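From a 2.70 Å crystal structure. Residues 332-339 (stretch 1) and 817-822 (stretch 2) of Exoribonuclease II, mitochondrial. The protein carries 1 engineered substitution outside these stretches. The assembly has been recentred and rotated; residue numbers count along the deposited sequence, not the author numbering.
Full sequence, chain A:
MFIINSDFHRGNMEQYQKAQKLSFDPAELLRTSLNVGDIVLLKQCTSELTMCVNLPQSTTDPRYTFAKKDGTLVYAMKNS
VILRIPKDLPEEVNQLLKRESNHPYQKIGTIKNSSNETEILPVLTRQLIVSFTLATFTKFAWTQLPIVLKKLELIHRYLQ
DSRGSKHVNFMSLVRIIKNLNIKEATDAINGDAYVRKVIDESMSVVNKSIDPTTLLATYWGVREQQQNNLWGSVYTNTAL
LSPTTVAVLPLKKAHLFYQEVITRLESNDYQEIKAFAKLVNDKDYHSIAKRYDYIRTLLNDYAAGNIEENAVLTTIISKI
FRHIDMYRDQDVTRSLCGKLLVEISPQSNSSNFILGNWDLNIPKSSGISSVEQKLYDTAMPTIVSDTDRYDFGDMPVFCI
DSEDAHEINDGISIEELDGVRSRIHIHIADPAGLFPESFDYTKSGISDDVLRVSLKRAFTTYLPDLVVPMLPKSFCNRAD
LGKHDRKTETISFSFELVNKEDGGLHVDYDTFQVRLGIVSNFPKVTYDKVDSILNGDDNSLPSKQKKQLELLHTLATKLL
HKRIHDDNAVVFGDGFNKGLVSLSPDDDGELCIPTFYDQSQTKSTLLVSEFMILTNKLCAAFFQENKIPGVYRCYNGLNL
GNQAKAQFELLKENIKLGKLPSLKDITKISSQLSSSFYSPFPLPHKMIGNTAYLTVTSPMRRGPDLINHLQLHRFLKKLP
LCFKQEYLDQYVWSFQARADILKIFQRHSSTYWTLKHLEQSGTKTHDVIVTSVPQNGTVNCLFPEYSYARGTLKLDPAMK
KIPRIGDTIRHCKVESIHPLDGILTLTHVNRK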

ATOM      1  N   VAL A 332      13.095 -14.290  21.335  1.00 61.55           N
ATOM      2  CA  VAL A 332      13.493 -14.562  19.963  1.00 54.55           C
ATOM      3  C   VAL A 332      12.742 -13.597  19.074  1.00 54.13           C
ATOM      4  O   VAL A 332      11.540 -13.769  18.847  1.00 58.18           O
ATOM      5  N   THR A 333      13.463 -12.611  18.542  1.00 51.84           N
ATOM      6  CA  THR A 333      12.911 -11.508  17.771  1.00 43.47           C
ATOM      7  C   THR A 333      13.740 -11.349  16.516  1.00 44.23           C
ATOM      8  O   THR A 333      14.923 -11.675  16.493  1.00 53.75           O
ATOM      9  N   ARG A 334      13.128 -10.786  15.485  1.00 40.30           N
ATOM     10  CA  ARG A 334      13.859 -10.598  14.243  1.00 40.25           C
ATOM     11  C   ARG A 334      15.122  -9.801  14.483  1.00 40.42           C
ATOM     12  O   ARG A 334      16.174 -10.126  13.933  1.00 49.77           O
ATOM     13  N   SER A 335      15.028  -8.746  15.301  1.00 40.55           N
ATOM     14  CA  SER A 335      16.202  -7.959  15.673  1.00 43.83           C
ATOM     15  C   SER A 335      17.301  -8.848  16.180  1.00 44.43           C
ATOM     16  O   SER A 335      18.489  -8.608  15.929  1.00 46.19           O
ATOM     17  N   LEU A 336      16.915  -9.872  16.915  1.00 42.03           N
ATOM     18  CA  LEU A 336      17.904 -10.731  17.516  1.00 43.36           C
ATOM     19  C   LEU A 336      18.520 -11.629  16.458  1.00 43.14           C
ATOM     20  O   LEU A 336      19.737 -11.821  16.436  1.00 41.50           O
ATOM     21  N   CYS A 337      17.714 -12.102  15.509  1.00 40.72           N
ATOM     22  CA  CYS A 337      18.279 -12.809  14.370  1.00 40.70           C
ATOM     23  C   CYS A 337      19.147 -11.893  13.540  1.00 51.38           C
ATOM     24  O   CYS A 337      20.160 -12.325  12.984  1.00 52.91           O
ATOM     25  N   GLY A 338      18.762 -10.620  13.450  1.00 53.08           N
ATOM     26  CA  GLY A 338      19.577  -9.660  12.732  1.00 46.04           C
ATOM     27  C   GLY A 338      20.923  -9.461  13.392  1.00 45.50           C
ATOM     28  O   GLY A 338      21.958  -9.566  12.737  1.00 45.21           O
ATOM     29  N   LYS A 339      20.922  -9.196  14.704  1.00 47.16           N
ATOM     30  CA  LYS A 339      22.178  -9.029  15.427  1.00 48.82           C
ATOM     31  C   LYS A 339      23.096 -10.208  15.204  1.00 46.78           C
ATOM     32  O   LYS A 339      24.276 -10.042  14.886  1.00 48.57           O
ATOM     33  N   ILE A 817      13.886  -1.886  22.667  1.00 58.28           N
ATOM     34  CA  ILE A 817      13.781  -1.456  21.283  1.00 55.86           C
ATOM     35  C   ILE A 817      14.167  -2.596  20.363  1.00 59.41           C
ATOM     36  O   ILE A 817      15.317  -3.048  20.392  1.00 66.26           O
ATOM     37  N   HIS A 818      13.247  -3.020  19.504  1.00 54.14           N
ATOM     38  CA  HIS A 818      13.574  -4.027  18.497  1.00 56.22           C
ATOM     39  C   HIS A 818      13.215  -3.530  17.115  1.00 54.18           C
ATOM     40  O   HIS A 818      12.076  -3.723  16.649  1.00 54.46           O
ATOM     41  N   PRO A 819      14.193  -2.965  16.411  1.00 53.20           N
ATOM     42  CA  PRO A 819      13.911  -2.287  15.137  1.00 50.32           C
ATOM     43  C   PRO A 819      13.379  -3.200  14.047  1.00 53.54           C
ATOM     44  O   PRO A 819      12.354  -2.883  13.432  1.00 55.98           O
ATOM     45  N   LEU A 820      14.055  -4.315  13.764  1.00 52.97           N
ATOM     46  CA  LEU A 820      13.581  -5.205  12.709  1.00 44.85           C
ATOM     47  C   LEU A 820      12.188  -5.733  12.998  1.00 44.22           C
ATOM     48  O   LEU A 820      11.510  -6.211  12.080  1.00 41.41           O
ATOM     49  N   ASP A 821      11.752  -5.643  14.255  1.00 46.12           N
ATOM     50  CA  ASP A 821      10.457  -6.140  14.658  1.00 52.32           C
ATOM     51  C   ASP A 821       9.418  -5.040  14.779  1.00 59.17           C
ATOM     52  O   ASP A 821       8.215  -5.335  14.745  1.00 63.23           O
ATOM     53  N   GLY A 822       9.849  -3.782  14.893  1.00 56.94           N
ATOM     54  CA  GLY A 822       8.917  -2.689  15.063  1.00 54.59           C
ATOM     55  C   GLY A 822       8.440  -2.550  16.486  1.00 55.93           C
ATOM     56  O   GLY A 822       7.335  -2.048  16.721  1.00 61.53           O
TER

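Packing between the N-terminal end of a helix (residues 334-339, with Thr 333 as its N-cap) and strand residues 817-818 with the residues after them; residues that touch are at least 482 apart in sequence, and the two stretches together bury 373 Å². Their backbones come nearest at Ser 335 and Leu 820, with CA atoms 4.8 Å apart.

The polar contacts centre on Asp 821 (chi1 m, -51°), which leaves its backbone sideways, but its carboxylate reaches the first turn of the helix, where backbone N-H groups have no helical carbonyl to bond. Asp 821 OD2 accepts from Arg 334 N at a very short 2.5 Å, and Asp 821 OD1 accepts from Ser 335 N at 2.7 Å with a nearly straight angle of 160°. Ser 335 adds its own side chain: in the m rotamer (-69°), its OG donates to Asp 821 OD1 over 2.7 Å and accepts a weak bond from Leu 820 N at 3.1 Å. Ser 335 OG also lies 3.1 Å from Pro 819 N, which carries no hydrogen to share, so that approach is simple packing; Pro 819 CD is 3.2 Å from the same Ser 335 OG. Within the helical segment, Thr 333 (p, 69°) caps the helix, its OG1 accepting from Leu 336 N at 3.2 Å. The first turn is thus held both by its own cap and by a carboxylate from the other stretch.

Around the imidazole and the guanidinium the contacts are of another kind. His 818 points toward the helix with chi1 m (-57°) and chi2 near 100°. Thr 333 CG2 lies over one face of its imidazole, and Ser 335 CB sits at the edge, near the ring plane; Thr 333 OG1 is 3.6 Å from His 818 CD2. Arg 334 also points toward the other stretch, chi1 m and chi2 between wells at -120°. Leu 820 O lies over one face of its guanidinium, 3.3 Å from Arg 334 NH2 but at a poor angle for a hydrogen bond; NE and NH2 are bonded elsewhere in the structure.

Apolar packing falls to Leu 820, which points toward the helix, has the largest area covered among these residues (77 Å²), and combines an off-rotamer chi1 of -96° with chi2 t. Leu 820 CB meets Arg 334 CB at 3.9 Å, while Leu 820 CD1 lies 4.2 Å from Gly 338 CA. The bare glycine makes room here: an ideal CB on Gly 338 would fall 2.9 Å from Leu 820 CD1, a clash.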

ATOM      1  CB  VAL A 332      13.195 -16.012  19.577  1.00 53.11           C
ATOM      2  CG1 VAL A 332      13.343 -16.232  18.084  1.00 46.66           C
ATOM      3  CG2 VAL A 332      14.072 -16.957  20.374  1.00 54.69           C
ATOM      4  CB  THR A 333      12.934 -10.187  18.568  1.00 42.69           C
ATOM      5  OG1 THR A 333      14.287  -9.739  18.750  1.00 47.43           O
ATOM      6  CG2 THR A 333      12.328 -10.358  19.926  1.00 40.84           C
ATOM      7  CB  ARG A 334      12.985  -9.870  13.240  1.00 47.33           C
ATOM      8  CG  ARG A 334      11.540 -10.306  13.259  1.00 46.99           C
ATOM      9  CD  ARG A 334      11.107 -10.849  11.941  1.00 49.10           C
ATOM     10  NE  ARG A 334      11.133  -9.813  10.934  1.00 56.08           N
ATOM     11  CZ  ARG A 334      10.089  -9.059  10.627  1.00 61.72           C
ATOM     12  NH1 ARG A 334       8.941  -9.252  11.273  1.00 57.37           N
ATOM     13  NH2 ARG A 334      10.201  -8.112   9.690  1.00 63.14           N
ATOM     14  CB  SER A 335      15.855  -6.940  16.740  1.00 40.91           C
ATOM     15  OG  SER A 335      15.030  -5.956  16.181  1.00 56.02           O
ATOM     16  CB  LEU A 336      17.236 -11.522  18.631  1.00 46.90           C
ATOM     17  CG  LEU A 336      18.160 -11.910  19.765  1.00 49.42           C
ATOM     18  CD1 LEU A 336      18.376 -10.677  20.578  1.00 49.38           C
ATOM     19  CD2 LEU A 336      17.498 -12.991  20.567  1.00 48.08           C
ATOM     20  CB  CYS A 337      17.180 -13.383  13.500  1.00 45.55           C
ATOM     21  SG  CYS A 337      16.285 -14.684  14.282  1.00 51.31           S
ATOM     22  CB  LYS A 339      21.927  -8.890  16.924  1.00 53.89           C
ATOM     23  CG  LYS A 339      21.091  -7.701  17.324  1.00 69.19           C
ATOM     24  CD  LYS A 339      21.249  -7.439  18.808  1.00 76.69           C
ATOM     25  CE  LYS A 339      22.707  -7.624  19.221  1.00 81.24           C
ATOM     26  NZ  LYS A 339      23.039  -6.958  20.511  1.00 83.32           N
ATOM     27  CB  ILE A 817      14.701  -0.279  20.990  1.00 60.25           C
ATOM     28  CG1 ILE A 817      14.334   0.915  21.850  1.00 65.02           C
ATOM     29  CG2 ILE A 817      14.659   0.021  19.514  1.00 61.03           C
ATOM     30  CD1 ILE A 817      15.295   2.064  21.643  1.00 67.15           C
ATOM     31  CB  HIS A 818      12.894  -5.347  18.787  1.00 62.78           C
ATOM     32  CG  HIS A 818      13.226  -5.888  20.128  1.00 66.97           C
ATOM     33  ND1 HIS A 818      12.387  -5.754  21.210  1.00 68.68           N
ATOM     34  CD2 HIS A 818      14.304  -6.580  20.562  1.00 68.19           C
ATOM     35  CE1 HIS A 818      12.939  -6.334  22.260  1.00 69.77           C
ATOM     36  NE2 HIS A 818      14.098  -6.850  21.890  1.00 70.21           N
ATOM     37  CB  PRO A 819      15.272  -1.686  14.775  1.00 49.97           C
ATOM     38  CG  PRO A 819      16.039  -1.673  16.065  1.00 49.52           C
ATOM     39  CD  PRO A 819      15.611  -2.882  16.786  1.00 52.38           C
ATOM     40  CB  LEU A 820      14.532  -6.374  12.545  1.00 44.82           C
ATOM     41  CG  LEU A 820      15.512  -6.092  11.433  1.00 48.71           C
ATOM     42  CD1 LEU A 820      16.504  -7.208  11.353  1.00 47.64           C
ATOM     43  CD2 LEU A 820      14.754  -5.935  10.142  1.00 56.67           C
ATOM     44  CB  ASP A 821      10.575  -6.843  16.012  1.00 57.41           C
ATOM     45  CG  ASP A 821      11.688  -7.873  16.056  1.00 70.49           C
ATOM     46  OD1 ASP A 821      12.851  -7.500  16.309  1.00 77.59           O
ATOM     47  OD2 ASP A 821      11.377  -9.075  15.951  1.00 73.70           O
TER